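Local coordinates for PUM-HD domain-containing protein (Caenorhabditis elegans, PDB 7CGL) that probably binds sequence elements in the 3' untranslated regions of messenger RNAs through its Pumilio homology domain, built of helical repeats, at residues Asp176-Ser181 with Lys211-Gln216. The protein carries 2 engineered substitutions. Residues are numbered along the deposited sequence; the frame is centred on the assembly and turned at random.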
ATOM      1  N   ASP A 176      16.954   1.959  -6.254  1.00 24.61           N
ATOM      2  CA  ASP A 176      18.095   2.876  -6.223  1.00 24.11           C
ATOM      3  C   ASP A 176      17.671   4.314  -5.958  1.00 23.51           C
ATOM      4  O   ASP A 176      18.519   5.132  -5.568  1.00 22.93           O
ATOM      5  CB  ASP A 176      18.894   2.812  -7.526  1.00 26.46           C
ATOM      6  CG  ASP A 176      19.516   1.429  -7.783  1.00 32.50           C
ATOM      7  OD1 ASP A 176      19.652   0.614  -6.837  1.00 24.42           O
ATOM      8  OD2 ASP A 176      19.866   1.159  -8.959  1.00 39.24           O
ATOM      9  N   THR A 177      16.384   4.636  -6.154  1.00 18.66           N
ATOM     10  CA  THR A 177      15.856   5.926  -5.710  1.00 18.63           C
ATOM     11  C   THR A 177      15.681   5.946  -4.194  1.00 21.65           C
ATOM     12  O   THR A 177      16.150   6.865  -3.513  1.00 22.94           O
ATOM     13  CB  THR A 177      14.521   6.226  -6.403  1.00 19.43           C
ATOM     14  OG1 THR A 177      14.681   6.188  -7.825  1.00 18.36           O
ATOM     15  CG2 THR A 177      14.005   7.567  -5.997  1.00 18.67           C
ATOM     16  N   LEU A 178      15.022   4.928  -3.641  1.00 18.36           N
ATOM     17  CA  LEU A 178      15.013   4.771  -2.191  1.00 22.41           C
ATOM     18  C   LEU A 178      16.426   4.877  -1.595  1.00 22.12           C
ATOM     19  O   LEU A 178      16.587   5.322  -0.453  1.00 22.52           O
ATOM     20  CB  LEU A 178      14.359   3.430  -1.812  1.00 21.26           C
ATOM     21  CG  LEU A 178      12.845   3.261  -2.053  1.00 24.07           C
ATOM     22  CD1 LEU A 178      12.268   1.943  -1.470  1.00 16.59           C
ATOM     23  CD2 LEU A 178      12.091   4.435  -1.467  1.00 16.88           C
ATOM     24  N   LEU A 179      17.465   4.533  -2.357  1.00 20.90           N
ATOM     25  CA  LEU A 179      18.830   4.604  -1.844  1.00 25.67           C
ATOM     26  C   LEU A 179      19.627   5.777  -2.414  1.00 20.55           C
ATOM     27  O   LEU A 179      20.853   5.810  -2.255  1.00 18.95           O
ATOM     28  CB  LEU A 179      19.568   3.281  -2.118  1.00 24.35           C
ATOM     29  CG  LEU A 179      18.994   2.023  -1.443  1.00 21.39           C
ATOM     30  CD1 LEU A 179      19.665   0.776  -1.942  1.00 18.77           C
ATOM     31  CD2 LEU A 179      19.100   2.104   0.074  1.00 19.29           C
ATOM     32  N   GLU A 180      18.974   6.734  -3.083  1.00 18.70           N
ATOM     33  CA  GLU A 180      19.744   7.752  -3.797  1.00 22.99           C
ATOM     34  C   GLU A 180      20.626   8.581  -2.849  1.00 20.69           C
ATOM     35  O   GLU A 180      21.776   8.901  -3.177  1.00 18.90           O
ATOM     36  CB  GLU A 180      18.814   8.628  -4.642  1.00 18.63           C
ATOM     37  CG  GLU A 180      17.817   9.499  -3.921  1.00 19.05           C
ATOM     38  CD  GLU A 180      16.835  10.142  -4.909  1.00 26.85           C
ATOM     39  OE1 GLU A 180      16.816   9.747  -6.097  1.00 27.19           O
ATOM     40  OE2 GLU A 180      16.056  11.028  -4.506  1.00 36.01           O
ATOM     41  N   SER A 181      20.132   8.908  -1.662  1.00 19.75           N
ATOM     42  CA  SER A 181      20.956   9.609  -0.692  1.00 22.60           C
ATOM     43  C   SER A 181      20.673   9.031   0.698  1.00 22.83           C
ATOM     44  O   SER A 181      19.809   8.159   0.866  1.00 24.29           O
ATOM     45  CB  SER A 181      20.720  11.120  -0.788  1.00 19.85           C
ATOM     46  OG  SER A 181      19.787  11.532   0.188  1.00 28.83           O
ATOM     47  N   LYS A 211      17.672  -5.866   1.162  1.00 22.24           N
ATOM     48  CA  LYS A 211      18.581  -5.822   2.309  1.00 25.73           C
ATOM     49  C   LYS A 211      19.204  -4.441   2.509  1.00 21.68           C
ATOM     50  O   LYS A 211      19.157  -3.925   3.643  1.00 18.15           O
ATOM     51  CB  LYS A 211      19.634  -6.930   2.168  1.00 25.41           C
ATOM     52  CG  LYS A 211      20.869  -6.689   2.954  1.00 23.47           C
ATOM     53  CD  LYS A 211      21.717  -7.958   3.006  1.00 33.77           C
ATOM     54  CE  LYS A 211      22.750  -7.875   4.151  1.00 34.30           C
ATOM     55  NZ  LYS A 211      23.358  -9.214   4.409  1.00 47.80           N
ATOM     56  N   PRO A 212      19.770  -3.779   1.486  1.00 16.81           N
ATOM     57  CA  PRO A 212      20.233  -2.396   1.690  1.00 17.48           C
ATOM     58  C   PRO A 212      19.131  -1.459   2.116  1.00 22.79           C
ATOM     59  O   PRO A 212      19.405  -0.501   2.853  1.00 23.65           O
ATOM     60  CB  PRO A 212      20.789  -1.995   0.317  1.00 20.49           C
ATOM     61  CG  PRO A 212      20.202  -2.963  -0.630  1.00 19.90           C
ATOM     62  CD  PRO A 212      20.071  -4.248   0.127  1.00 18.27           C
ATOM     63  N   VAL A 213      17.894  -1.709   1.665  1.00 19.72           N
ATOM     64  CA  VAL A 213      16.770  -0.855   2.020  1.00 20.48           C
ATOM     65  C   VAL A 213      16.437  -1.023   3.491  1.00 21.39           C
ATOM     66  O   VAL A 213      16.294  -0.043   4.232  1.00 22.36           O
ATOM     67  CB  VAL A 213      15.558  -1.172   1.120  1.00 23.46           C
ATOM     68  CG1 VAL A 213      14.301  -0.439   1.614  1.00 17.94           C
ATOM     69  CG2 VAL A 213      15.868  -0.821  -0.325  1.00 18.46           C
ATOM     70  N   ILE A 214      16.323  -2.276   3.937  1.00 22.83           N
ATOM     71  CA  ILE A 214      16.109  -2.557   5.349  1.00 21.19           C
ATOM     72  C   ILE A 214      17.277  -2.041   6.177  1.00 22.54           C
ATOM     73  O   ILE A 214      17.087  -1.515   7.283  1.00 24.31           O
ATOM     74  CB  ILE A 214      15.886  -4.063   5.553  1.00 21.51           C
ATOM     75  CG1 ILE A 214      14.594  -4.474   4.845  1.00 20.71           C
ATOM     76  CG2 ILE A 214      15.846  -4.391   7.057  1.00 16.97           C
ATOM     77  CD1 ILE A 214      14.368  -5.952   4.752  1.00 18.41           C
ATOM     78  N   GLY A 215      18.505  -2.185   5.665  1.00 20.14           N
ATOM     79  CA  GLY A 215      19.641  -1.598   6.360  1.00 15.91           C
ATOM     80  C   GLY A 215      19.438  -0.121   6.642  1.00 21.52           C
ATOM     81  O   GLY A 215      19.587   0.346   7.780  1.00 25.22           O
ATOM     82  N   GLN A 216      19.047   0.633   5.616  1.00 17.97           N
ATOM     83  CA  GLN A 216      18.824   2.061   5.808  1.00 20.49           C
ATOM     84  C   GLN A 216      17.738   2.318   6.853  1.00 22.68           C
ATOM     85  O   GLN A 216      17.875   3.217   7.693  1.00 20.82           O
ATOM     86  CB  GLN A 216      18.498   2.702   4.456  1.00 18.27           C
ATOM     87  CG  GLN A 216      18.938   4.140   4.299  1.00 18.27           C
ATOM     88  CD  GLN A 216      20.427   4.374   4.594  1.00 21.28           C
ATOM     89  OE1 GLN A 216      20.816   5.497   4.911  1.00 19.16           O
ATOM     90  NE2 GLN A 216      21.259   3.329   4.483  1.00 17.08           N
TER
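Leu179 reaches across to residues 211-216 of helix 207-219 with both methyls, and its nearest mate is Pro212: CD1 lies 3.7 Å from Pro212 CB, the two side chains crossing at about a right angle. Its other methyl, CD2, lies by the backbone carbonyl of Pro212, 3.8 Å from Pro212 O. With CG set anti to the carbonyl carbon (chi1 -63°), the branch is carried over to the neighbouring helix although the CB itself does not point there; leucine's long forked end suits this span. Proline suits its place because its ring offers a compact apolar surface; its nitrogen carries no hydrogen to donate to the preceding turn, and the helix is kinked there.

Contact is looser on the buried side. Leu178 CD1 stands 4.4 Å from Val213 CG1, and the same distance separates Leu179 CG from Val213 CG2, so the beta-branched valine turns one methyl to each leucine. The contact joins the C-terminal end of helix 172-178 to the first half of helix 207-219 in the curved PUM-HD superhelix, where three-helix Pumilio repeats stack side by side; its nearest atom is about 14 Å from the bound nucleic acid. Beside the buried pair, Met188, Val198 and Cys201 meet Leu178, while Ile185 touches Val213 and Gln216.

Were Leu179 cut back to alanine, the Pro212 ring would probably lose its apolar mate and a gap would open beside Val213. The tightest packing thus lies toward solvent, where Pro212 is exposed; Gln216 CB adds only a loose fringe, 4.5 Å from Leu179 CD2. No hydrogen bond bridges the two segments.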